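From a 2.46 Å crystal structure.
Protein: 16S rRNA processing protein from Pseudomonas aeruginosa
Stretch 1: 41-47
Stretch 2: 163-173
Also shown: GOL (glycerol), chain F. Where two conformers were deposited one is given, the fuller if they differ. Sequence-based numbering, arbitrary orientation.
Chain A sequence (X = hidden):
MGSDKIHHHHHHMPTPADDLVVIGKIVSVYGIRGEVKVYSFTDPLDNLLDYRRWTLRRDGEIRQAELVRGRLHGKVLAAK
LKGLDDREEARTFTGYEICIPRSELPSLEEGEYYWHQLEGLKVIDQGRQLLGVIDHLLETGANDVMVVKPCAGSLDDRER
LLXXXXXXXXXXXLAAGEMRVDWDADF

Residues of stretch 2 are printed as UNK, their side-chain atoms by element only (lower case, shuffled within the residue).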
# COMPACT_ATOMS: atom_id res chain seq x y z
N PHE A 41 -3.15 -8.91 6.16
CA PHE A 41 -3.06 -7.46 6.38
C PHE A 41 -1.71 -7.02 6.97
O PHE A 41 -1.52 -5.84 7.43
CB PHE A 41 -4.22 -7.01 7.31
CG PHE A 41 -5.59 -7.43 6.82
CD1 PHE A 41 -5.90 -7.43 5.46
CD2 PHE A 41 -6.59 -7.77 7.73
CE1 PHE A 41 -7.15 -7.83 5.01
CE2 PHE A 41 -7.86 -8.18 7.29
CZ PHE A 41 -8.14 -8.20 5.93
N THR A 42 -0.78 -7.95 6.97
CA THR A 42 0.54 -7.75 7.56
C THR A 42 1.51 -7.13 6.53
O THR A 42 1.28 -7.18 5.34
CB THR A 42 1.14 -9.08 8.07
OG1 THR A 42 1.33 -10.01 6.97
CG2 THR A 42 0.20 -9.71 9.07
N ASP A 43 2.57 -6.52 7.05
CA ASP A 43 3.64 -6.01 6.25
C ASP A 43 4.90 -6.65 6.79
O ASP A 43 5.17 -6.52 7.95
CB ASP A 43 3.74 -4.50 6.43
CG ASP A 43 4.77 -3.89 5.56
OD1 ASP A 43 5.40 -4.64 4.76
OD2 ASP A 43 4.94 -2.65 5.66
N PRO A 44 5.62 -7.45 5.98
CA PRO A 44 5.45 -7.98 4.65
C PRO A 44 4.19 -8.80 4.56
O PRO A 44 3.70 -9.29 5.60
CB PRO A 44 6.62 -8.96 4.53
CG PRO A 44 7.64 -8.45 5.44
CD PRO A 44 6.88 -7.92 6.58
N LEU A 45 3.70 -9.04 3.34
CA LEU A 45 2.49 -9.84 3.20
C LEU A 45 2.56 -11.20 3.92
O LEU A 45 1.55 -11.68 4.44
CB LEU A 45 2.17 -10.08 1.73
CG LEU A 45 0.74 -10.51 1.38
CD1 LEU A 45 -0.25 -9.47 1.79
CD2 LEU A 45 0.65 -10.72 -0.12
N ASP A 46 3.74 -11.82 3.94
CA ASP A 46 3.80 -13.23 4.38
C ASP A 46 3.99 -13.36 5.87
O ASP A 46 4.07 -14.44 6.38
CB ASP A 46 4.88 -14.01 3.62
CG ASP A 46 6.26 -13.60 3.98
OD1 ASP A 46 6.40 -12.70 4.83
OD2 ASP A 46 7.21 -14.15 3.38
N ASN A 47 4.03 -12.24 6.55
CA ASN A 47 4.30 -12.18 7.93
C ASN A 47 3.20 -12.79 8.76
O ASN A 47 3.43 -13.30 9.83
CB ASN A 47 4.49 -10.72 8.30
CG ASN A 47 4.93 -10.55 9.72
OD1 ASN A 47 5.92 -11.14 10.11
ND2 ASN A 47 4.18 -9.78 10.51
N UNK A 163 6.69 1.68 -1.94
CA UNK A 163 6.07 1.84 -0.62
C UNK A 163 6.34 0.63 0.26
O UNK A 163 6.27 -0.52 -0.21
c UNK A 163 4.60 1.94 -0.96
c UNK A 163 5.71 1.30 -2.97
c UNK A 163 4.45 1.06 -2.16
N UNK A 164 6.69 0.87 1.51
CA UNK A 164 6.91 -0.23 2.45
C UNK A 164 5.56 -0.59 3.04
O UNK A 164 5.15 -0.09 4.09
c UNK A 164 7.91 0.16 3.58
o UNK A 164 8.86 -4.23 7.04
c UNK A 164 9.08 -1.99 4.16
c UNK A 164 8.65 -3.17 6.18
c UNK A 164 8.19 -0.99 4.50
c UNK A 164 7.75 -2.18 6.53
c UNK A 164 7.53 -1.12 5.71
c UNK A 164 9.32 -3.08 4.99
N UNK A 165 4.83 -1.41 2.29
CA UNK A 165 3.54 -1.97 2.71
C UNK A 165 3.47 -3.39 2.18
O UNK A 165 4.21 -3.75 1.26
c UNK A 165 2.38 -1.24 2.06
c UNK A 165 2.44 0.24 2.35
o UNK A 165 2.42 -1.44 0.63
N UNK A 166 2.55 -4.17 2.71
CA UNK A 166 2.35 -5.56 2.30
C UNK A 166 1.75 -5.74 0.91
O UNK A 166 1.89 -6.81 0.32
N UNK A 167 1.06 -4.73 0.38
CA UNK A 167 0.63 -4.81 -0.98
C UNK A 167 1.84 -4.88 -1.89
O UNK A 167 1.75 -5.40 -3.04
o UNK A 167 -2.32 -2.52 -4.19
c UNK A 167 -1.85 -2.59 -3.06
n UNK A 167 -2.20 -1.74 -2.09
c UNK A 167 -0.85 -3.68 -2.74
c UNK A 167 -0.23 -3.58 -1.35
N UNK A 168 2.96 -4.34 -1.38
CA UNK A 168 4.21 -4.27 -2.12
C UNK A 168 5.29 -5.27 -1.66
O UNK A 168 5.85 -6.05 -2.47
c UNK A 168 4.80 -2.87 -2.04
s UNK A 168 6.35 -2.74 -2.97
N UNK A 169 5.58 -5.25 -0.37
CA UNK A 169 6.65 -6.11 0.18
C UNK A 169 6.05 -7.44 0.52
O UNK A 169 5.23 -7.54 1.43
c UNK A 169 8.37 -6.47 2.02
c UNK A 169 7.30 -5.50 1.45
c UNK A 169 7.92 -4.18 1.12
N UNK A 170 6.45 -8.48 -0.18
CA UNK A 170 5.85 -9.80 0.08
C UNK A 170 6.61 -10.62 1.13
O UNK A 170 6.00 -11.33 1.93
c UNK A 170 3.80 -9.27 -1.95
c UNK A 170 5.11 -9.89 -2.40
c UNK A 170 4.87 -10.82 -3.52
c UNK A 170 5.77 -10.61 -1.23
N UNK A 171 7.94 -10.55 1.07
CA UNK A 171 8.79 -11.41 1.89
C UNK A 171 10.12 -10.70 2.06
O UNK A 171 10.63 -10.13 1.12
c UNK A 171 9.06 -12.76 1.18
o UNK A 171 7.86 -13.44 0.83
N UNK A 172 10.70 -10.77 3.24
CA UNK A 172 12.02 -10.19 3.49
C UNK A 172 12.87 -11.29 4.10
O UNK A 172 12.50 -11.85 5.11
c UNK A 172 10.97 -6.69 4.88
c UNK A 172 11.95 -9.03 4.50
c UNK A 172 11.13 -7.91 3.93
c UNK A 172 13.33 -8.56 4.88
N UNK A 173 14.00 -11.61 3.49
CA UNK A 173 14.91 -12.56 4.11
C UNK A 173 16.24 -11.86 4.37
O UNK A 173 17.08 -11.69 3.49
o UNK A 173 15.38 -16.06 3.93
c UNK A 173 15.83 -14.90 3.93
c UNK A 173 15.07 -13.81 3.23
o UNK A 173 16.89 -14.61 4.48
C1 GOL F . 9.26 -12.77 6.33
O1 GOL F . 9.18 -11.81 5.30
C2 GOL F . 9.23 -12.10 7.69
O2 GOL F . 9.33 -13.04 8.72
C3 GOL F . 7.92 -11.35 7.87
O3 GOL F . 8.20 -10.18 8.60

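Position 163 carries three carbons that close a ring onto its own backbone N and lie beyond reach of the first stretch, which defines Pro-163. Position 164 has one carbon leading to a six-carbon ring that bears a single oxygen. Its CA-to-CB bond points sideways, yet the ring swings nearer, with OD1 of Asp-43 over one face and a ring carbon of 164 lying 3.0 Å from OD2 of Asp-43: Tyr-164.

At 165 one carbon carries an oxygen and a carbon, a beta-branched pattern. The CA-to-CB bond points away, and the approach is by backbone, CA of 165 lying 3.3 Å from OD2 of Asp-43. This is Thr-165, its hydroxyl satisfied elsewhere in the structure.

Position 166 has no side-chain atoms, hence Gly-166, and here the CA atoms come nearest each other, Asp-43 CA and Gly-166 CA being 4.2 Å apart. An ideal CB on Gly-166 would sit 2.2 Å from O of Thr-42, a clash, so the bare CA is what this close passage accommodates.

Position 167 shows three carbons, the third holding one oxygen and one nitrogen; its CA-to-CB bond points away and it makes no contact here: Gln-167. Position 168, one carbon and then a sulfur, likewise has its CA-to-CB bond pointing away and makes no contact: Cys-168.

At 169 three carbons branch at the first, and one of the outer two packs 3.9 Å from CB of Pro-44: Val-169. Its carbonyl O accepts a hydrogen bond from N of Leu-45 at 2.9 Å. At 170 there are four carbons, forked at the second; the CA-to-CB bond points away, but a terminal carbon of 170 returns to within 3.9 Å of CD2 of Leu-45: Leu-170.

At 171 one carbon bears one oxygen, which lies 2.7 Å from OD2 of Asp-46: Ser-171, whose OG donates a hydrogen bond to that oxygen. Position 172 has four carbons, forked at the first with one arm two carbons long, the end of that arm 3.8 Å from CG of Pro-44: Ile-172. At 173 two carbons, the second carrying two oxygens, stay out of reach: an acid, Asp-173.

The rules are compact. Consecutive carbonyls of the strand receive consecutive amides of the loop: after the Leu-45 bond, N of Asp-46 donates to O of Leu-170 at 3.1 Å. Pro-44, preceded by a cis peptide bond, offers no amide hydrogen and instead supplies apolar surface to Val-169 and Ile-172. A glycerol extends the polar edge, its O1 accepting from N of Ile-172 at 2.8 Å and donating to OD1 of Asp-46 at 3.0 Å. Glycine permits proximity, backbone bonds align the segments, and a few apolar pairs, Pro-44 with Val-169 and Ile-172 and Leu-45 with Leu-170, pack beside them.

Stretch 2, residues 163-173: PYTGQCVLSID
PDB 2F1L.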